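Local coordinates for protein GMP reductase (Trypanosoma brucei brucei, PDB 6JIG) that probably catalyses the NADPH-dependent reductive deamination of GMP to IMP and binds guanine nucleotides at CBS domains through which its oligomeric state changes, at residues 314-319 with 396-401; 321-326 with 426-431. The protein carries 1 engineered substitution. All blocks are in the same frame, centred on the assembly; numbering follows the deposited sequence.

Contact 1: residues 314-319 with 396-401; sequences PGSIAI and KIIRGM. Engineered in segment 314-319: A318 (natural residue Cys). With K (potassium ion), chain D; 5GP (guanosine-5'-monophosphate), chain B.
I317 and I398 meet through their branch methyls, I317 CG2 lying 3.9 Å from I398 CG2, and the two side chains cross obliquely. CG1 of I317 is held between its own backbone N and carbonyl carbon (chi1 57°), which turns it away from I398 and onto the backbone where the strand 393-399 runs out, over R399 and G400. CD1 is placed over N7 of the GMP base and beside G400 CA, but it is modelled too close to G400 for its exact position to be trusted. I398 CD1 continues past I317 CG2 to the neighbouring serine, 3.9 Å from S316 OG.

That hydroxyl itself is turned to the nucleotide: S316 OG donates to O2P of the phosphate at 2.7 Å, while S316 N donates to O1P, also at 2.7 Å, so one residue grips two phosphate oxygens. The engineered A318 lies over the base, with A318 CB 3.2 Å from C2 of the purine. From the second segment, M401 N gives a nearly straight bond to N7 (3.1 Å, N-H...N 165°). The R399 side chain leaves the backbone away from residues 314-319, and its guanidinium forms a salt bridge with D55.

Residues 315-318 form a type I turn closed by A318 N to G315 O at 3.0 Å. The carbonyls of G315 and A318 bind the potassium ion with that of G313 and those of E482, S483 and G484 of a second subunit. The natural cysteine at position 318 is predicted to form the thioimidate intermediate, and this is the cation-binding catalytic loop characteristic of the IMPDH/GMPR family.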
ATOM      1  N   PRO A 314      -2.754   9.990 -28.943  1.00 38.53           N
ATOM      2  CA  PRO A 314      -3.625   9.287 -27.981  1.00 36.55           C
ATOM      3  C   PRO A 314      -3.206   7.853 -27.670  1.00 41.35           C
ATOM      4  O   PRO A 314      -3.835   7.216 -26.810  1.00 41.07           O
ATOM      5  CB  PRO A 314      -4.989   9.310 -28.684  1.00 40.68           C
ATOM      6  CG  PRO A 314      -4.633   9.122 -30.133  1.00 36.23           C
ATOM      7  CD  PRO A 314      -3.286   9.860 -30.318  1.00 39.05           C
ATOM      8  N   GLY A 315      -2.174   7.326 -28.336  1.00 39.27           N
ATOM      9  CA  GLY A 315      -1.839   5.920 -28.177  1.00 41.10           C
ATOM     10  C   GLY A 315      -1.437   5.568 -26.755  1.00 44.47           C
ATOM     11  O   GLY A 315      -0.858   6.377 -26.025  1.00 44.27           O
ATOM     12  N   SER A 316      -1.754   4.327 -26.365  1.00 44.48           N
ATOM     13  CA  SER A 316      -1.456   3.837 -25.018  1.00 44.54           C
ATOM     14  C   SER A 316       0.002   4.067 -24.628  1.00 47.92           C
ATOM     15  O   SER A 316       0.293   4.467 -23.494  1.00 49.53           O
ATOM     16  CB  SER A 316      -1.788   2.346 -24.925  1.00 45.02           C
ATOM     17  OG  SER A 316      -0.952   1.588 -25.785  1.00 41.02           O
ATOM     18  N   ILE A 317       0.931   3.803 -25.547  1.00 44.94           N
ATOM     19  CA  ILE A 317       2.357   3.924 -25.261  1.00 47.85           C
ATOM     20  C   ILE A 317       2.946   5.229 -25.811  1.00 47.76           C
ATOM     21  O   ILE A 317       4.164   5.415 -25.787  1.00 47.10           O
ATOM     22  CB  ILE A 317       3.132   2.687 -25.765  1.00 48.50           C
ATOM     23  CG1 ILE A 317       2.935   2.447 -27.265  1.00 48.24           C
ATOM     24  CG2 ILE A 317       2.617   1.427 -25.083  1.00 49.20           C
ATOM     25  CD1 ILE A 317       3.316   3.575 -28.148  1.00 53.45           C
ATOM     26  N   ALA A 318       2.102   6.140 -26.294  1.00 46.55           N
ATOM     27  CA  ALA A 318       2.535   7.371 -26.945  1.00 43.26           C
ATOM     28  C   ALA A 318       2.691   8.504 -25.935  1.00 43.78           C
ATOM     29  O   ALA A 318       1.842   8.682 -25.058  1.00 44.45           O
ATOM     30  CB  ALA A 318       1.516   7.790 -28.004  1.00 41.17           C
ATOM     31  N   ILE A 319       3.755   9.301 -26.096  1.00 44.46           N
ATOM     32  CA  ILE A 319       3.995  10.443 -25.212  1.00 44.57           C
ATOM     33  C   ILE A 319       4.435  11.664 -26.013  1.00 43.39           C
ATOM     34  O   ILE A 319       5.085  12.573 -25.476  1.00 40.59           O
ATOM     35  CB  ILE A 319       5.034  10.113 -24.122  1.00 44.69           C
ATOM     36  CG1 ILE A 319       6.338   9.622 -24.746  1.00 47.87           C
ATOM     37  CG2 ILE A 319       4.482   9.081 -23.134  1.00 49.02           C
ATOM     38  CD1 ILE A 319       7.459   9.461 -23.745  1.00 51.92           C
ATOM     39  N   LYS A 396       3.441  -9.788 -21.754  1.00 69.92           N
ATOM     40  CA  LYS A 396       4.177  -9.537 -22.987  1.00 66.93           C
ATOM     41  C   LYS A 396       4.506  -8.052 -23.069  1.00 64.40           C
ATOM     42  O   LYS A 396       3.812  -7.210 -22.495  1.00 62.66           O
ATOM     43  CB  LYS A 396       3.384  -9.969 -24.237  1.00 65.78           C
ATOM     44  CG  LYS A 396       3.513 -11.445 -24.600  1.00 67.25           C
ATOM     45  CD  LYS A 396       3.045 -11.712 -26.036  1.00 61.16           C
ATOM     46  CE  LYS A 396       2.985 -13.198 -26.328  1.00 58.28           C
ATOM     47  NZ  LYS A 396       2.789 -13.463 -27.779  1.00 54.13           N
ATOM     48  N   ILE A 397       5.574  -7.736 -23.797  1.00 62.04           N
ATOM     49  CA  ILE A 397       6.015  -6.354 -23.952  1.00 63.18           C
ATOM     50  C   ILE A 397       5.112  -5.633 -24.945  1.00 61.84           C
ATOM     51  O   ILE A 397       4.715  -6.195 -25.975  1.00 57.72           O
ATOM     52  CB  ILE A 397       7.487  -6.303 -24.405  1.00 63.47           C
ATOM     53  CG1 ILE A 397       8.405  -6.881 -23.325  1.00 64.10           C
ATOM     54  CG2 ILE A 397       7.902  -4.874 -24.749  1.00 60.76           C
ATOM     55  CD1 ILE A 397       8.262  -6.200 -21.981  1.00 63.94           C
ATOM     56  N   ILE A 398       4.767  -4.386 -24.625  1.00 59.30           N
ATOM     57  CA  ILE A 398       4.233  -3.432 -25.590  1.00 57.85           C
ATOM     58  C   ILE A 398       5.102  -2.182 -25.516  1.00 57.41           C
ATOM     59  O   ILE A 398       5.497  -1.756 -24.423  1.00 54.45           O
ATOM     60  CB  ILE A 398       2.743  -3.107 -25.331  1.00 59.78           C
ATOM     61  CG1 ILE A 398       2.149  -2.321 -26.505  1.00 54.65           C
ATOM     62  CG2 ILE A 398       2.547  -2.366 -23.990  1.00 60.64           C
ATOM     63  CD1 ILE A 398       0.703  -1.919 -26.290  1.00 47.75           C
ATOM     64  N   ARG A 399       5.445  -1.622 -26.674  1.00 53.75           N
ATOM     65  CA  ARG A 399       6.380  -0.507 -26.678  1.00 53.94           C
ATOM     66  C   ARG A 399       6.077   0.440 -27.830  1.00 54.09           C
ATOM     67  O   ARG A 399       5.648   0.024 -28.913  1.00 51.05           O
ATOM     68  CB  ARG A 399       7.833  -0.997 -26.753  1.00 55.74           C
ATOM     69  CG  ARG A 399       8.223  -1.619 -28.079  1.00 55.52           C
ATOM     70  CD  ARG A 399       9.534  -2.355 -27.944  1.00 58.70           C
ATOM     71  NE  ARG A 399       9.963  -2.942 -29.208  1.00 59.00           N
ATOM     72  CZ  ARG A 399      10.977  -3.792 -29.317  1.00 63.51           C
ATOM     73  NH1 ARG A 399      11.655  -4.145 -28.231  1.00 62.33           N
ATOM     74  NH2 ARG A 399      11.313  -4.288 -30.504  1.00 57.97           N
ATOM     75  N   GLY A 400       6.316   1.726 -27.579  1.00 51.19           N
ATOM     76  CA  GLY A 400       6.096   2.726 -28.602  1.00 52.02           C
ATOM     77  C   GLY A 400       7.128   2.638 -29.709  1.00 55.82           C
ATOM     78  O   GLY A 400       8.291   2.302 -29.483  1.00 53.61           O
ATOM     79  N   MET A 401       6.679   2.940 -30.931  1.00 55.73           N
ATOM     80  CA  MET A 401       7.554   2.941 -32.098  1.00 56.13           C
ATOM     81  C   MET A 401       8.443   4.179 -32.170  1.00 59.21           C
ATOM     82  O   MET A 401       9.364   4.214 -32.994  1.00 57.82           O
ATOM     83  CB  MET A 401       6.716   2.811 -33.375  1.00 55.20           C
ATOM     84  CG  MET A 401       5.927   1.493 -33.451  1.00 52.15           C
ATOM     85  SD  MET A 401       7.000   0.038 -33.681  1.00 54.16           S
ATOM     86  CE  MET A 401       7.090  -0.018 -35.479  1.00 49.38           C
TER
HETATM   87  K     K D 603      -0.855   8.821 -24.942  1.00 44.49           K
HETATM   88  P   5GP B 601      -3.200   2.004 -28.703  1.00 39.22           P
HETATM   89  O1P 5GP B 601      -3.723   3.035 -27.717  1.00 38.83           O
HETATM   90  O2P 5GP B 601      -2.098   1.131 -28.138  1.00 39.72           O
HETATM   91  O3P 5GP B 601      -4.277   1.245 -29.437  1.00 38.41           O
HETATM   92  O5' 5GP B 601      -2.563   2.936 -29.832  1.00 39.27           O
HETATM   93  C5' 5GP B 601      -1.705   2.440 -30.848  1.00 38.25           C
HETATM   94  C4' 5GP B 601      -1.269   3.557 -31.774  1.00 37.98           C
HETATM   95  O4' 5GP B 601      -0.318   4.407 -31.092  1.00 40.93           O
HETATM   96  C3' 5GP B 601      -0.519   3.138 -33.032  1.00 38.54           C
HETATM   97  O3' 5GP B 601      -1.373   2.640 -34.056  1.00 36.04           O
HETATM   98  C2' 5GP B 601       0.253   4.414 -33.411  1.00 40.55           C
HETATM   99  O2' 5GP B 601      -0.550   5.327 -34.146  1.00 41.32           O
HETATM  100  C1' 5GP B 601       0.506   5.054 -32.043  1.00 40.90           C
HETATM  101  N9  5GP B 601       1.900   4.915 -31.605  1.00 45.05           N
HETATM  102  C8  5GP B 601       2.616   3.785 -31.499  1.00 46.66           C
HETATM  103  N7  5GP B 601       3.848   4.114 -31.030  1.00 48.87           N
HETATM  104  C5  5GP B 601       3.866   5.454 -30.830  1.00 49.64           C
HETATM  105  C6  5GP B 601       4.819   6.349 -30.364  1.00 50.31           C
HETATM  106  O6  5GP B 601       5.940   5.924 -30.013  1.00 50.91           O
HETATM  107  N1  5GP B 601       4.521   7.656 -30.295  1.00 47.19           N
HETATM  108  C2  5GP B 601       3.318   8.120 -30.665  1.00 47.37           C
HETATM  109  N2  5GP B 601       3.044   9.441 -30.581  1.00 45.84           N
HETATM  110  N3  5GP B 601       2.358   7.274 -31.112  1.00 43.14           N
HETATM  111  C4  5GP B 601       2.630   5.950 -31.196  1.00 44.07           C

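Contact 2: residues 321-326 with 426-431. With 5GP (guanosine-5'-monophosphate), chain B.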
ATOM      1  N   ARG A 321       2.476  13.952 -26.729  1.00 34.09           N
ATOM      2  CA  ARG A 321       1.872  15.077 -26.038  1.00 34.20           C
ATOM      3  C   ARG A 321       2.733  15.531 -24.861  1.00 39.12           C
ATOM      4  O   ARG A 321       2.688  16.707 -24.490  1.00 37.82           O
ATOM      5  CB  ARG A 321       0.446  14.702 -25.595  1.00 34.87           C
ATOM      6  CG  ARG A 321      -0.461  14.353 -26.789  1.00 38.55           C
ATOM      7  CD  ARG A 321      -1.877  13.933 -26.392  1.00 41.90           C
ATOM      8  NE  ARG A 321      -2.691  13.549 -27.549  1.00 38.67           N
ATOM      9  CZ  ARG A 321      -3.986  13.251 -27.481  1.00 36.96           C
ATOM     10  NH1 ARG A 321      -4.630  13.305 -26.308  1.00 37.50           N
ATOM     11  NH2 ARG A 321      -4.636  12.903 -28.581  1.00 36.90           N
ATOM     12  N   LEU A 322       3.542  14.634 -24.286  1.00 33.84           N
ATOM     13  CA  LEU A 322       4.417  15.024 -23.182  1.00 37.10           C
ATOM     14  C   LEU A 322       5.769  15.535 -23.654  1.00 36.76           C
ATOM     15  O   LEU A 322       6.369  16.373 -22.969  1.00 37.76           O
ATOM     16  CB  LEU A 322       4.643  13.850 -22.225  1.00 40.14           C
ATOM     17  CG  LEU A 322       3.363  13.202 -21.679  1.00 44.43           C
ATOM     18  CD1 LEU A 322       3.696  12.097 -20.694  1.00 49.59           C
ATOM     19  CD2 LEU A 322       2.458  14.239 -21.041  1.00 44.37           C
ATOM     20  N   VAL A 323       6.266  15.051 -24.790  1.00 36.79           N
ATOM     21  CA  VAL A 323       7.583  15.460 -25.274  1.00 37.56           C
ATOM     22  C   VAL A 323       7.494  16.709 -26.142  1.00 34.81           C
ATOM     23  O   VAL A 323       8.247  17.668 -25.953  1.00 33.31           O
ATOM     24  CB  VAL A 323       8.258  14.296 -26.028  1.00 39.57           C
ATOM     25  CG1 VAL A 323       9.517  14.781 -26.713  1.00 41.08           C
ATOM     26  CG2 VAL A 323       8.582  13.166 -25.065  1.00 44.17           C
ATOM     27  N   ALA A 324       6.578  16.717 -27.109  1.00 35.70           N
ATOM     28  CA  ALA A 324       6.391  17.873 -27.985  1.00 32.01           C
ATOM     29  C   ALA A 324       5.278  18.807 -27.529  1.00 32.77           C
ATOM     30  O   ALA A 324       5.289  19.986 -27.899  1.00 34.62           O
ATOM     31  CB  ALA A 324       6.084  17.404 -29.415  1.00 33.51           C
ATOM     32  N   GLY A 325       4.315  18.310 -26.759  1.00 32.22           N
ATOM     33  CA  GLY A 325       3.214  19.138 -26.304  1.00 34.13           C
ATOM     34  C   GLY A 325       2.060  19.240 -27.277  1.00 33.71           C
ATOM     35  O   GLY A 325       1.147  20.045 -27.045  1.00 31.77           O
ATOM     36  N   ALA A 326       2.068  18.438 -28.346  1.00 32.85           N
ATOM     37  CA  ALA A 326       1.143  18.549 -29.463  1.00 31.75           C
ATOM     38  C   ALA A 326       0.180  17.370 -29.496  1.00 32.17           C
ATOM     39  O   ALA A 326       0.515  16.259 -29.075  1.00 34.71           O
ATOM     40  CB  ALA A 326       1.895  18.598 -30.803  1.00 32.06           C
ATOM     41  N   VAL A 426      15.241  11.583 -29.241  1.00 65.46           N
ATOM     42  CA  VAL A 426      14.374  12.163 -28.217  1.00 60.81           C
ATOM     43  C   VAL A 426      13.088  11.342 -28.241  1.00 63.27           C
ATOM     44  O   VAL A 426      12.229  11.564 -29.109  1.00 57.33           O
ATOM     45  CB  VAL A 426      14.120  13.660 -28.468  1.00 58.35           C
ATOM     46  CG1 VAL A 426      13.275  14.275 -27.348  1.00 51.92           C
ATOM     47  CG2 VAL A 426      15.451  14.406 -28.602  1.00 59.67           C
ATOM     48  N   PRO A 427      12.927  10.374 -27.337  1.00 59.16           N
ATOM     49  CA  PRO A 427      11.834   9.404 -27.483  1.00 60.53           C
ATOM     50  C   PRO A 427      10.468  10.056 -27.316  1.00 58.86           C
ATOM     51  O   PRO A 427      10.296  10.995 -26.534  1.00 58.07           O
ATOM     52  CB  PRO A 427      12.110   8.389 -26.365  1.00 59.73           C
ATOM     53  CG  PRO A 427      12.860   9.170 -25.332  1.00 61.76           C
ATOM     54  CD  PRO A 427      13.701  10.158 -26.101  1.00 63.60           C
ATOM     55  N   GLU A 428       9.493   9.558 -28.085  1.00 59.06           N
ATOM     56  CA  GLU A 428       8.094   9.959 -27.954  1.00 51.12           C
ATOM     57  C   GLU A 428       7.183   8.750 -27.754  1.00 51.57           C
ATOM     58  O   GLU A 428       5.970   8.837 -27.989  1.00 45.99           O
ATOM     59  CB  GLU A 428       7.653  10.791 -29.166  1.00 50.34           C
ATOM     60  CG  GLU A 428       8.604  11.944 -29.493  1.00 54.51           C
ATOM     61  CD  GLU A 428       7.926  13.127 -30.189  1.00 51.05           C
ATOM     62  OE1 GLU A 428       6.708  13.051 -30.456  1.00 50.47           O
ATOM     63  OE2 GLU A 428       8.620  14.134 -30.469  1.00 50.26           O
ATOM     64  N   GLY A 429       7.758   7.626 -27.314  1.00 51.61           N
ATOM     65  CA  GLY A 429       6.987   6.485 -26.865  1.00 50.40           C
ATOM     66  C   GLY A 429       7.707   5.790 -25.725  1.00 52.27           C
ATOM     67  O   GLY A 429       8.895   6.023 -25.476  1.00 52.01           O
ATOM     68  N   VAL A 430       6.969   4.933 -25.023  1.00 52.19           N
ATOM     69  CA  VAL A 430       7.489   4.247 -23.848  1.00 55.00           C
ATOM     70  C   VAL A 430       7.392   2.738 -24.060  1.00 57.18           C
ATOM     71  O   VAL A 430       6.791   2.259 -25.022  1.00 53.50           O
ATOM     72  CB  VAL A 430       6.756   4.658 -22.553  1.00 52.62           C
ATOM     73  CG1 VAL A 430       6.907   6.150 -22.305  1.00 53.71           C
ATOM     74  CG2 VAL A 430       5.285   4.254 -22.615  1.00 56.03           C
ATOM     75  N   GLU A 431       8.001   1.994 -23.138  1.00 56.56           N
ATOM     76  CA  GLU A 431       7.890   0.545 -23.081  1.00 58.25           C
ATOM     77  C   GLU A 431       7.147   0.122 -21.817  1.00 64.11           C
ATOM     78  O   GLU A 431       7.205   0.794 -20.781  1.00 62.25           O
ATOM     79  CB  GLU A 431       9.272  -0.117 -23.122  1.00 63.76           C
TER
HETATM   80  P   5GP B 601      -3.200   2.004 -28.703  1.00 39.22           P
HETATM   81  O1P 5GP B 601      -3.723   3.035 -27.717  1.00 38.83           O
HETATM   82  O2P 5GP B 601      -2.098   1.131 -28.138  1.00 39.72           O
HETATM   83  O3P 5GP B 601      -4.277   1.245 -29.437  1.00 38.41           O
HETATM   84  O5' 5GP B 601      -2.563   2.936 -29.832  1.00 39.27           O
HETATM   85  C5' 5GP B 601      -1.705   2.440 -30.848  1.00 38.25           C
HETATM   86  C4' 5GP B 601      -1.269   3.557 -31.774  1.00 37.98           C
HETATM   87  O4' 5GP B 601      -0.318   4.407 -31.092  1.00 40.93           O
HETATM   88  C3' 5GP B 601      -0.519   3.138 -33.032  1.00 38.54           C
HETATM   89  O3' 5GP B 601      -1.373   2.640 -34.056  1.00 36.04           O
HETATM   90  C2' 5GP B 601       0.253   4.414 -33.411  1.00 40.55           C
HETATM   91  O2' 5GP B 601      -0.550   5.327 -34.146  1.00 41.32           O
HETATM   92  C1' 5GP B 601       0.506   5.054 -32.043  1.00 40.90           C
HETATM   93  N9  5GP B 601       1.900   4.915 -31.605  1.00 45.05           N
HETATM   94  C8  5GP B 601       2.616   3.785 -31.499  1.00 46.66           C
HETATM   95  N7  5GP B 601       3.848   4.114 -31.030  1.00 48.87           N
HETATM   96  C5  5GP B 601       3.866   5.454 -30.830  1.00 49.64           C
HETATM   97  C6  5GP B 601       4.819   6.349 -30.364  1.00 50.31           C
HETATM   98  O6  5GP B 601       5.940   5.924 -30.013  1.00 50.91           O
HETATM   99  N1  5GP B 601       4.521   7.656 -30.295  1.00 47.19           N
HETATM  100  C2  5GP B 601       3.318   8.120 -30.665  1.00 47.37           C
HETATM  101  N2  5GP B 601       3.044   9.441 -30.581  1.00 45.84           N
HETATM  102  N3  5GP B 601       2.358   7.274 -31.112  1.00 43.14           N
HETATM  103  C4  5GP B 601       2.630   5.950 -31.196  1.00 44.07           C
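V323, in the short helix that begins at residue 320, faces residues 426-428 and supplies most of the helix side of the contact. Its two methyls divide the work. CG1, anti to the backbone N (chi1 171°), is flanked by V426 and by the side chain of E428, whereas CG2 bears on the peptide between P427 and E428. The tightest approach is there, V323 CG2 sitting 3.1 Å from P427 O. This carbonyl oxygen is buried against the methyl and has no polar partner in the model.

E428 covers CG1 instead: its chain, extended beyond CG, brings E428 OE2 3.9 Å from V323 CG1 and 4.3 Å from A324 CB. Both carboxylate oxygens are engaged: OE1 bonds to T320, a GMP-binding residue, and OE2 to S453 of a second subunit. The backbone of E428 serves the ligand, its O accepting from N1 of GMP at 3.0 Å; the bond is bent (134°) because the carbonyl lies well above the base plane.

Helix 320-323 follows the loop after the sixth strand of the (beta/alpha)8 barrel, and residues 426-431 lead into strand 431-435; this second region probably corresponds to the flap of the IMPDH family. G325, with a positive phi of 86°, turns the chain out of the helix.

Toward the start of the second segment the contact thins to one methyl pair at a partly exposed edge, V426 CG1 3.8 Å from V323 CG1, where the two side chains lean across each other. The ring of P427 stands farther off, and a few residues before V426 the chain is not modelled, consistent with mobility on this side.

Overall arrangement
The centres of contacts 1 and 2 lie about 10 Å apart, and their segments alternate along the chain. V430 joins them: its N and O lie 2.9 Å from I317 O and 2.7 Å from G400 N, probable hydrogen bonds that pin the loop 426-431 to both halves of contact 1. I319 also packs on G429 through CG1 and N, 3.5 Å apart. At the GMP of the barrel's active site the two contacts divide the nucleotide, contact 1 taking the phosphate and N7 and contact 2 taking N1. Both contacts border a second subunit, so the pocket and the subunit interface are built from the same loops.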